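Local atomic coordinates of adenylate kinase (Thermus thermophilus, PDB entry 3CM0), a protein that probably catalyses the reversible transfer of the terminal phosphate group between ATP and AMP, giving two ADP, and so helps balance the cell's adenine nucleotides. Residues R105-V109 against Y158-V163; V109-P115 against L164-L170. The contacts are given in a common frame with arbitrary orientation. Numbering follows the deposited sequence.

Interaction 1 (R105-V109 against Y158-V163); sequences RLLGV and YEARGV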
loop_
_atom_site.group_PDB
_atom_site.type_symbol
_atom_site.label_atom_id
_atom_site.label_comp_id
_atom_site.label_asym_id
_atom_site.label_seq_id
_atom_site.Cartn_x
_atom_site.Cartn_y
_atom_site.Cartn_z
ATOM N N ARG A 105 4.725 0.395 -16.669
ATOM C CA ARG A 105 3.431 1.031 -16.835
ATOM C C ARG A 105 2.584 0.828 -15.583
ATOM O O ARG A 105 2.466 -0.297 -15.088
ATOM C CB ARG A 105 2.734 0.429 -18.058
ATOM C CG ARG A 105 1.299 0.873 -18.242
ATOM C CD ARG A 105 0.777 0.415 -19.610
ATOM N NE ARG A 105 -0.549 0.957 -19.869
ATOM C CZ ARG A 105 -1.653 0.534 -19.264
ATOM N NH1 ARG A 105 -1.579 -0.442 -18.376
ATOM N NH2 ARG A 105 -2.824 1.101 -19.522
ATOM N N LEU A 106 2.010 1.922 -15.072
ATOM C CA LEU A 106 1.146 1.850 -13.885
ATOM C C LEU A 106 -0.240 1.477 -14.415
ATOM O O LEU A 106 -0.893 2.285 -15.083
ATOM C CB LEU A 106 1.101 3.226 -13.187
ATOM C CG LEU A 106 0.204 3.368 -11.956
ATOM C CD1 LEU A 106 0.578 2.304 -10.874
ATOM C CD2 LEU A 106 0.372 4.799 -11.414
ATOM N N LEU A 107 -0.657 0.243 -14.160
ATOM C CA LEU A 107 -1.958 -0.266 -14.617
ATOM C C LEU A 107 -3.129 0.422 -13.918
ATOM O O LEU A 107 -4.237 0.521 -14.462
ATOM C CB LEU A 107 -2.092 -1.777 -14.351
ATOM C CG LEU A 107 -1.115 -2.688 -15.125
ATOM C CD1 LEU A 107 -1.290 -4.151 -14.718
ATOM C CD2 LEU A 107 -1.369 -2.527 -16.596
ATOM N N GLY A 108 -2.894 0.848 -12.693
ATOM C CA GLY A 108 -3.949 1.500 -11.932
ATOM C C GLY A 108 -3.596 1.617 -10.464
ATOM O O GLY A 108 -2.669 0.971 -9.983
ATOM N N VAL A 109 -4.301 2.511 -9.773
ATOM C CA VAL A 109 -4.148 2.695 -8.352
ATOM C C VAL A 109 -5.526 2.299 -7.836
ATOM O O VAL A 109 -6.509 2.996 -8.042
ATOM C CB VAL A 109 -3.847 4.187 -8.017
ATOM C CG1 VAL A 109 -3.775 4.394 -6.536
ATOM C CG2 VAL A 109 -2.472 4.515 -8.641
ATOM N N TYR A 158 -3.515 10.873 -8.168
ATOM C CA TYR A 158 -3.764 9.835 -9.157
ATOM C C TYR A 158 -5.016 10.061 -9.992
ATOM O O TYR A 158 -5.037 9.699 -11.163
ATOM C CB TYR A 158 -3.811 8.458 -8.464
ATOM C CG TYR A 158 -2.448 8.086 -7.925
ATOM C CD1 TYR A 158 -1.349 7.955 -8.809
ATOM C CD2 TYR A 158 -2.245 7.844 -6.565
ATOM C CE1 TYR A 158 -0.088 7.573 -8.318
ATOM C CE2 TYR A 158 -0.996 7.466 -6.084
ATOM C CZ TYR A 158 0.067 7.325 -6.953
ATOM O OH TYR A 158 1.312 6.922 -6.475
ATOM N N GLU A 159 -6.064 10.634 -9.401
ATOM C CA GLU A 159 -7.273 10.923 -10.173
ATOM C C GLU A 159 -6.961 11.939 -11.312
ATOM O O GLU A 159 -7.464 11.812 -12.440
ATOM C CB GLU A 159 -8.368 11.469 -9.231
ATOM C CG GLU A 159 -9.723 11.662 -9.925
ATOM C CD GLU A 159 -10.831 11.998 -8.942
ATOM O OE1 GLU A 159 -11.092 11.183 -8.031
ATOM O OE2 GLU A 159 -11.441 13.079 -9.084
ATOM N N ALA A 160 -6.087 12.904 -11.029
ATOM C CA ALA A 160 -5.734 13.918 -12.045
ATOM C C ALA A 160 -5.043 13.266 -13.246
ATOM O O ALA A 160 -5.052 13.787 -14.359
ATOM C CB ALA A 160 -4.834 14.965 -11.430
ATOM N N ARG A 161 -4.426 12.114 -13.011
ATOM C CA ARG A 161 -3.721 11.409 -14.069
ATOM C C ARG A 161 -4.517 10.306 -14.721
ATOM O O ARG A 161 -3.997 9.578 -15.572
ATOM C CB ARG A 161 -2.408 10.846 -13.505
ATOM C CG ARG A 161 -1.412 11.927 -13.216
ATOM C CD ARG A 161 -0.352 11.570 -12.174
ATOM N NE ARG A 161 0.628 12.663 -12.079
ATOM C CZ ARG A 161 0.440 13.824 -11.450
ATOM N NH1 ARG A 161 -0.697 14.095 -10.798
ATOM N NH2 ARG A 161 1.371 14.758 -11.533
ATOM N N GLY A 162 -5.771 10.184 -14.314
ATOM C CA GLY A 162 -6.662 9.173 -14.853
ATOM C C GLY A 162 -6.349 7.722 -14.534
ATOM O O GLY A 162 -6.877 6.827 -15.208
ATOM N N VAL A 163 -5.557 7.482 -13.484
ATOM C CA VAL A 163 -5.161 6.132 -13.136
ATOM C C VAL A 163 -5.819 5.582 -11.867
ATOM O O VAL A 163 -5.567 4.431 -11.481
ATOM C CB VAL A 163 -3.589 5.989 -13.016
ATOM C CG1 VAL A 163 -2.908 6.350 -14.348
ATOM C CG2 VAL A 163 -3.036 6.869 -11.874
#

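Interaction 2 (V109-P115 against L164-L170); sequences VVLVEVP and LKRVDGL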
loop_
_atom_site.group_PDB
_atom_site.type_symbol
_atom_site.label_atom_id
_atom_site.label_comp_id
_atom_site.label_asym_id
_atom_site.label_seq_id
_atom_site.Cartn_x
_atom_site.Cartn_y
_atom_site.Cartn_z
ATOM N N VAL A 109 -4.301 2.511 -9.773
ATOM C CA VAL A 109 -4.148 2.695 -8.352
ATOM C C VAL A 109 -5.526 2.299 -7.836
ATOM O O VAL A 109 -6.509 2.996 -8.042
ATOM C CB VAL A 109 -3.847 4.187 -8.017
ATOM C CG1 VAL A 109 -3.775 4.394 -6.536
ATOM C CG2 VAL A 109 -2.472 4.515 -8.641
ATOM N N VAL A 110 -5.583 1.149 -7.196
ATOM C CA VAL A 110 -6.845 0.615 -6.681
ATOM C C VAL A 110 -7.207 1.293 -5.366
ATOM O O VAL A 110 -6.418 1.290 -4.429
ATOM C CB VAL A 110 -6.700 -0.904 -6.453
ATOM C CG1 VAL A 110 -7.986 -1.485 -5.821
ATOM C CG2 VAL A 110 -6.399 -1.558 -7.766
ATOM N N LEU A 111 -8.409 1.887 -5.304
ATOM C CA LEU A 111 -8.857 2.524 -4.065
ATOM C C LEU A 111 -10.082 1.739 -3.620
ATOM O O LEU A 111 -11.148 1.844 -4.246
ATOM C CB LEU A 111 -9.259 3.993 -4.299
ATOM C CG LEU A 111 -9.789 4.698 -3.020
ATOM C CD1 LEU A 111 -8.666 4.891 -1.993
ATOM C CD2 LEU A 111 -10.312 6.113 -3.434
ATOM N N VAL A 112 -9.918 0.936 -2.569
ATOM C CA VAL A 112 -11.024 0.120 -2.068
ATOM C C VAL A 112 -11.893 0.980 -1.168
ATOM O O VAL A 112 -11.431 1.505 -0.159
ATOM C CB VAL A 112 -10.493 -1.099 -1.288
ATOM C CG1 VAL A 112 -11.671 -2.012 -0.864
ATOM C CG2 VAL A 112 -9.495 -1.879 -2.180
ATOM N N GLU A 113 -13.182 1.077 -1.529
ATOM C CA GLU A 113 -14.116 1.950 -0.810
ATOM C C GLU A 113 -15.181 1.142 -0.092
ATOM O O GLU A 113 -15.785 0.245 -0.684
ATOM C CB GLU A 113 -14.793 2.884 -1.823
ATOM C CG GLU A 113 -13.796 3.728 -2.619
ATOM C CD GLU A 113 -14.483 4.703 -3.582
ATOM O OE1 GLU A 113 -15.574 4.370 -4.108
ATOM O OE2 GLU A 113 -13.910 5.773 -3.840
ATOM N N VAL A 114 -15.410 1.493 1.163
ATOM C CA VAL A 114 -16.381 0.763 2.002
ATOM C C VAL A 114 -17.096 1.788 2.860
ATOM O O VAL A 114 -16.480 2.721 3.332
ATOM C CB VAL A 114 -15.645 -0.245 2.926
ATOM C CG1 VAL A 114 -16.645 -0.999 3.804
ATOM C CG2 VAL A 114 -14.849 -1.255 2.064
ATOM N N PRO A 115 -18.421 1.626 3.062
ATOM C CA PRO A 115 -19.164 2.587 3.890
ATOM C C PRO A 115 -18.529 2.595 5.282
ATOM O O PRO A 115 -18.210 1.534 5.821
ATOM C CB PRO A 115 -20.579 2.005 3.904
ATOM C CG PRO A 115 -20.690 1.329 2.638
ATOM C CD PRO A 115 -19.323 0.656 2.431
ATOM N N LEU A 164 -6.683 6.381 -11.241
ATOM C CA LEU A 164 -7.344 5.910 -10.007
ATOM C C LEU A 164 -8.488 4.967 -10.395
ATOM O O LEU A 164 -9.291 5.271 -11.286
ATOM C CB LEU A 164 -7.888 7.106 -9.216
ATOM C CG LEU A 164 -8.479 6.798 -7.829
ATOM C CD1 LEU A 164 -7.290 6.410 -6.909
ATOM C CD2 LEU A 164 -9.184 8.088 -7.247
ATOM N N LYS A 165 -8.555 3.829 -9.722
ATOM C CA LYS A 165 -9.593 2.827 -9.972
ATOM C C LYS A 165 -10.334 2.647 -8.651
ATOM O O LYS A 165 -9.846 1.969 -7.737
ATOM C CB LYS A 165 -8.957 1.471 -10.369
ATOM C CG LYS A 165 -7.955 1.540 -11.495
ATOM C CD LYS A 165 -8.625 1.925 -12.774
ATOM C CE LYS A 165 -7.622 1.975 -13.928
ATOM N NZ LYS A 165 -8.313 2.454 -15.176
ATOM N N ARG A 166 -11.491 3.295 -8.534
ATOM C CA ARG A 166 -12.292 3.195 -7.324
ATOM C C ARG A 166 -13.049 1.894 -7.439
ATOM O O ARG A 166 -13.707 1.615 -8.460
ATOM C CB ARG A 166 -13.267 4.379 -7.235
ATOM C CG ARG A 166 -12.570 5.720 -7.087
ATOM C CD ARG A 166 -13.589 6.864 -7.284
ATOM N NE ARG A 166 -12.978 8.180 -7.170
ATOM C CZ ARG A 166 -12.709 8.806 -6.025
ATOM N NH1 ARG A 166 -12.997 8.247 -4.855
ATOM N NH2 ARG A 166 -12.149 10.020 -6.058
ATOM N N VAL A 167 -12.989 1.095 -6.384
ATOM C CA VAL A 167 -13.632 -0.209 -6.380
ATOM C C VAL A 167 -14.528 -0.375 -5.162
ATOM O O VAL A 167 -14.197 0.081 -4.064
ATOM C CB VAL A 167 -12.548 -1.333 -6.367
ATOM C CG1 VAL A 167 -13.185 -2.681 -6.086
ATOM C CG2 VAL A 167 -11.777 -1.332 -7.720
ATOM N N ASP A 168 -15.662 -1.043 -5.364
ATOM C CA ASP A 168 -16.612 -1.283 -4.247
ATOM C C ASP A 168 -16.066 -2.437 -3.396
ATOM O O ASP A 168 -15.986 -3.572 -3.848
ATOM C CB ASP A 168 -17.974 -1.612 -4.865
ATOM C CG ASP A 168 -19.030 -2.045 -3.839
ATOM O OD1 ASP A 168 -18.761 -1.976 -2.627
ATOM O OD2 ASP A 168 -20.145 -2.452 -4.278
ATOM N N GLY A 169 -15.684 -2.141 -2.159
ATOM C CA GLY A 169 -15.106 -3.169 -1.301
ATOM C C GLY A 169 -16.057 -3.952 -0.418
ATOM O O GLY A 169 -15.626 -4.721 0.455
ATOM N N LEU A 170 -17.350 -3.751 -0.629
ATOM C CA LEU A 170 -18.360 -4.497 0.133
ATOM C C LEU A 170 -18.622 -5.763 -0.678
ATOM O O LEU A 170 -18.640 -5.720 -1.904
ATOM C CB LEU A 170 -19.663 -3.696 0.245
ATOM C CG LEU A 170 -19.835 -2.754 1.422
ATOM C CD1 LEU A 170 -21.301 -2.293 1.432
ATOM C CD2 LEU A 170 -19.483 -3.479 2.755
#

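Interaction 1 (R105-V109 against Y158-V163)
In the P-loop kinase CORE of adenylate kinase, a five-stranded parallel sheet sandwiched between helices, this contact lies where helix 137-160 ends and the chain turns back to the sheet beside strand 104-113. The turn is a Schellman motif: Gly162 N bonds to Glu159 O (3.0 Å) and Val163 N to Tyr158 O (3.3 Å), while Gly162 takes positive phi (68°), a conformation that glycine adopts easily. Val163 is thereby directed at the strand, and Val109 N donates to Val163 O at 2.9 Å. Gly108 also brings its CA to within 3.4 Å of Val163 O in a CA-H...O contact. Its phi/psi of 167/162° would jam a CB against the preceding carbonyl oxygen, so the position calls for glycine.

Next to this backbone link, apolar side chains close the gap. Leu106, with chi1 t and chi2 p, extends toward the helix end and places CD2 4.0 Å from Val163 CG2 and 4.2 Å from Tyr158 CE1. The m rotamer of Val163 puts CG2 within reach of both Leu106 and Val109, a fit for a short branched side chain. Tyr158, also m, sends its ring across to the strand; the same side chain also touches Ile8 of strand 4-10 and Pro86, a predicted AMP-binding residue, so a large aromatic suits the span. Val109 adopts t, which carries CG2 over the ring face in a CH-pi contact: Val109 CG2 stands 3.6 Å from the centroid of the Tyr158 ring, 14° off its normal.

Interaction 2 (V109-P115 against L164-L170)
Beyond the regular strand pairing, the most unusual feature is Gly169, which sits so close to strand 104-113 that a CB here would clash with Val112 CG1 and Val114 CG2. Lacking one, it brings its CA to 3.7 Å from Val112 CG1, and Gly169 N donates to Glu113 O (2.8 Å). This bond prolongs a parallel pattern that starts with Lys165 N to Val109 O and Leu111 N to Lys165 O, both at 2.8 Å. The short strand axes cross at -27°. At the strand's end, Asp168 OD1 accepts from Leu170 N (3.0 Å) in an Asx turn, and Leu170 CG packs 3.6 Å from Pro115 CD.

The sheet's two faces differ. Val110 CG1 lies 4.2 Å from Val167 CG2, compact apolar valines suiting a buried, helix-covered face. On the other, Leu164 CD1 lies 4.1 Å from Leu111 CB, while at the more open edge charge is tolerated: Arg166 NH1 forms a salt bridge with Glu113 OE2 (2.8 Å), and Arg166 also pairs with Glu159. Helix 173-184 thus packs on the Val110 and Val167 face, helix 137-160 reaches Leu164 on the other, and strand 4-10 is the second neighbour of strand 104-113.

Interactions 1 and 2 are consecutive parts of one connection: helix 137-160 ends in interaction 1, and after the short turn 161-163, strand 164-168 begins in interaction 2. They share Val109, whose N bonds to Val163 and whose O bonds to Lys165, so the pairing runs on without a break. A salt bridge between Glu159 OE1 and Arg166 NH2 (2.5 Å) joins them, as does Gly108 CA against Lys165 CG (4.0 Å). Their centres are 14 Å apart, and each comes near a different predicted nucleotide site at one residue: side chain to side chain, Tyr158 is about 3 Å from Pro86 of the AMP site, while Val112 is about 4 Å from Ala15 of the ATP site.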